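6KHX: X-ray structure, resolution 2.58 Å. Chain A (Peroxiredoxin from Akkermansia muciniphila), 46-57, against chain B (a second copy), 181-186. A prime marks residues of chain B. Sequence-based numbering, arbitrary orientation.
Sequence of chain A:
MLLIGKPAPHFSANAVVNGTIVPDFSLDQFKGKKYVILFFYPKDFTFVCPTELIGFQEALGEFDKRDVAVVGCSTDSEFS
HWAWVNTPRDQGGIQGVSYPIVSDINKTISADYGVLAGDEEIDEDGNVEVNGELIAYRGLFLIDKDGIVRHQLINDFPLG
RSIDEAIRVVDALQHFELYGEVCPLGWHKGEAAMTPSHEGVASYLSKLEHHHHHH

Chain A (46-57) TFVCPTELIGFQ
Chain B, residues 181-186: EVCPLG

An extended segment of chain B lies along one face of a chain A helix, packing mainly through apolar contacts and pinned by a single hydrogen bond from the backbone NH of Leu185′ to the side chain of Thr51; the two stretches together bury 375 Å². Thr46 (phi/psi -111/-139) and Phe47 (-116/-69) precede the helical residues, which run through Gln57 and beyond with phi near -63 and psi near -41. The backbone hydrogen bonds of the helix span four residues, from Glu52 N to Val48 O (3.0 Å) through Gln57 N to Leu53 O (3.0 Å). Chain B has no regular secondary structure: Glu181′ (-89/135), Val182′ (-81/148), Cys183′ (-99/120), Pro184′ (-76/-180) and Leu185′ (-58/134) are extended, and Gly186′ turns to positive phi (70/14), a conformation that favours glycine. Both segments advance in the same general direction, and Val48 CA lies 4.9 Å from Pro184′ CA and, one helical turn on, Glu52 CA lies 4.9 Å from Leu185′ CA. The CA-to-CB bond of Val48 (phi/psi -71/-35, chi1 t) points toward chain B, and the side chain sets CG2 3.6 Å from CG2 of Val182′ (chi1 m), while Val48 CG1 lies 3.6 Å from Cys183′ O. Phe47 (chi1 m, chi2 -50°) adds a looser apolar contact, CB to Val182′ CG2 at 4.2 Å; its CA-to-CB bond points toward chain B, but the ring leads away. The CA-to-CB bond of Cys183′ (chi1 m) points away from chain A, and its contact within 4.5 Å is made by the backbone O. Thr51 (chi1 p) makes the one hydrogen bond across the contact. Its OG1 donates to Val48 O at 2.7 Å within the helix and accepts from Leu185′ N at 3.0 Å, with a nearly straight N-H...O angle of 166°. One hydroxyl thus ties the helix backbone to the neighbouring chain, and the same OG1 sits 3.4 Å from Pro184′ CB. Leu185′ (chi1 t, chi2 p) has the largest area covered by the other stretch, 106 Å². Its CB lies 3.7 Å from Glu52 CA and 3.8 Å from Glu52 CG; the CA-to-CB bond of Glu52 (chi1 m, chi2 t, chi3 114°) points sideways, and its carboxylate oxygens are hydrogen-bonded elsewhere in the structure. Leu185′ CD2 comes within 3.4 Å of Gly55 CA and 4.1 Å of Phe56 N. Glycine makes this close approach possible: an ideal CB on Gly55 would fall 2.0 Å from Leu185′ CD2, a clash.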

# COMPACT_ATOMS: atom_id res chain seq x y z
N THR A 46 -7.07 46.22 12.65
CA THR A 46 -6.17 46.64 11.59
C THR A 46 -6.72 47.83 10.81
O THR A 46 -7.28 48.76 11.42
CB THR A 46 -5.85 45.48 10.64
OG1 THR A 46 -7.06 44.82 10.24
CG2 THR A 46 -4.95 44.48 11.36
N PHE A 47 -6.58 47.82 9.48
CA PHE A 47 -6.66 49.05 8.69
C PHE A 47 -7.83 49.05 7.72
O PHE A 47 -8.76 49.84 7.90
CB PHE A 47 -5.31 49.24 7.98
CG PHE A 47 -4.13 48.90 8.85
CD1 PHE A 47 -4.02 49.42 10.14
CD2 PHE A 47 -3.15 48.03 8.41
CE1 PHE A 47 -2.95 49.09 10.96
CE2 PHE A 47 -2.07 47.70 9.22
CZ PHE A 47 -1.97 48.24 10.50
N VAL A 48 -7.83 48.22 6.67
CA VAL A 48 -8.98 48.20 5.76
C VAL A 48 -10.19 47.55 6.43
O VAL A 48 -11.34 47.95 6.18
CB VAL A 48 -8.62 47.49 4.44
CG1 VAL A 48 -9.83 47.43 3.52
CG2 VAL A 48 -7.48 48.22 3.74
N CYS A 49 -9.96 46.55 7.27
CA CYS A 49 -11.07 45.80 7.87
C CYS A 49 -12.04 46.68 8.64
O CYS A 49 -13.26 46.49 8.49
CB CYS A 49 -10.51 44.68 8.76
SG CYS A 49 -9.13 43.74 8.02
N PRO A 50 -11.61 47.62 9.50
CA PRO A 50 -12.60 48.47 10.17
C PRO A 50 -13.42 49.29 9.21
O PRO A 50 -14.61 49.49 9.44
CB PRO A 50 -11.75 49.34 11.11
CG PRO A 50 -10.40 49.31 10.54
CD PRO A 50 -10.24 47.94 9.96
N THR A 51 -12.82 49.78 8.12
CA THR A 51 -13.59 50.55 7.15
C THR A 51 -14.63 49.67 6.45
O THR A 51 -15.76 50.10 6.24
CB THR A 51 -12.68 51.21 6.11
OG1 THR A 51 -12.29 50.27 5.10
CG2 THR A 51 -11.45 51.77 6.80
N GLU A 52 -14.27 48.43 6.11
CA GLU A 52 -15.26 47.56 5.49
C GLU A 52 -16.40 47.23 6.46
O GLU A 52 -17.58 47.28 6.08
CB GLU A 52 -14.60 46.29 4.97
CG GLU A 52 -13.53 46.55 3.93
CD GLU A 52 -13.02 45.28 3.28
OE1 GLU A 52 -13.25 45.11 2.06
OE2 GLU A 52 -12.40 44.46 3.99
N LEU A 53 -16.07 46.92 7.71
CA LEU A 53 -17.11 46.60 8.69
C LEU A 53 -18.02 47.80 8.95
O LEU A 53 -19.26 47.67 8.95
CB LEU A 53 -16.46 46.11 9.98
CG LEU A 53 -15.94 44.67 9.89
CD1 LEU A 53 -14.65 44.51 10.66
CD2 LEU A 53 -17.00 43.73 10.44
N ILE A 54 -17.44 48.98 9.15
CA ILE A 54 -18.24 50.18 9.40
C ILE A 54 -19.10 50.51 8.18
O ILE A 54 -20.28 50.86 8.32
CB ILE A 54 -17.35 51.37 9.80
CG1 ILE A 54 -16.76 51.16 11.19
CG2 ILE A 54 -18.13 52.66 9.75
CD1 ILE A 54 -15.62 52.12 11.50
N GLY A 55 -18.53 50.42 6.98
CA GLY A 55 -19.32 50.71 5.80
C GLY A 55 -20.49 49.78 5.65
O GLY A 55 -21.58 50.19 5.24
N PHE A 56 -20.29 48.49 5.97
CA PHE A 56 -21.43 47.57 5.97
C PHE A 56 -22.46 47.98 7.00
O PHE A 56 -23.67 47.85 6.76
CB PHE A 56 -20.97 46.14 6.21
CG PHE A 56 -20.75 45.36 4.94
CD1 PHE A 56 -21.84 44.97 4.18
CD2 PHE A 56 -19.48 45.03 4.53
CE1 PHE A 56 -21.65 44.26 3.01
CE2 PHE A 56 -19.28 44.32 3.36
CZ PHE A 56 -20.37 43.93 2.59
N GLN A 57 -22.02 48.48 8.16
CA GLN A 57 -22.99 48.97 9.14
C GLN A 57 -23.80 50.14 8.59
O GLN A 57 -25.03 50.18 8.75
CB GLN A 57 -22.29 49.38 10.43
CG GLN A 57 -23.23 49.95 11.47
CD GLN A 57 -24.26 48.94 11.94
OE1 GLN A 57 -23.95 47.76 12.14
NE2 GLN A 57 -25.49 49.40 12.11
N GLU B 181 -0.29 52.96 0.23
CA GLU B 181 -1.50 53.18 1.01
C GLU B 181 -2.51 52.08 0.71
O GLU B 181 -2.73 51.73 -0.46
CB GLU B 181 -2.10 54.54 0.70
CG GLU B 181 -1.22 55.73 1.07
CD GLU B 181 -1.80 57.06 0.60
OE1 GLU B 181 -2.64 57.06 -0.33
OE2 GLU B 181 -1.43 58.11 1.16
N VAL B 182 -3.11 51.52 1.75
CA VAL B 182 -4.15 50.52 1.54
C VAL B 182 -5.46 51.24 1.23
O VAL B 182 -5.72 52.35 1.72
CB VAL B 182 -4.27 49.58 2.76
CG1 VAL B 182 -2.98 48.81 2.94
CG2 VAL B 182 -4.60 50.35 4.02
N CYS B 183 -6.30 50.61 0.41
CA CYS B 183 -7.51 51.26 -0.07
C CYS B 183 -8.71 50.79 0.74
O CYS B 183 -9.00 49.59 0.77
CB CYS B 183 -7.73 50.96 -1.55
SG CYS B 183 -6.40 51.63 -2.58
N PRO B 184 -9.42 51.69 1.41
CA PRO B 184 -10.54 51.29 2.27
C PRO B 184 -11.76 50.92 1.44
O PRO B 184 -11.76 51.00 0.21
CB PRO B 184 -10.80 52.54 3.11
CG PRO B 184 -10.38 53.65 2.23
CD PRO B 184 -9.22 53.15 1.42
N LEU B 185 -12.83 50.56 2.15
CA LEU B 185 -14.07 50.14 1.51
C LEU B 185 -14.62 51.25 0.62
O LEU B 185 -14.65 52.42 1.00
CB LEU B 185 -15.10 49.77 2.58
CG LEU B 185 -16.46 49.33 2.07
CD1 LEU B 185 -16.44 47.88 1.65
CD2 LEU B 185 -17.49 49.55 3.15
N GLY B 186 -15.03 50.87 -0.59
CA GLY B 186 -15.63 51.80 -1.53
C GLY B 186 -14.69 52.83 -2.11
O GLY B 186 -15.15 53.78 -2.74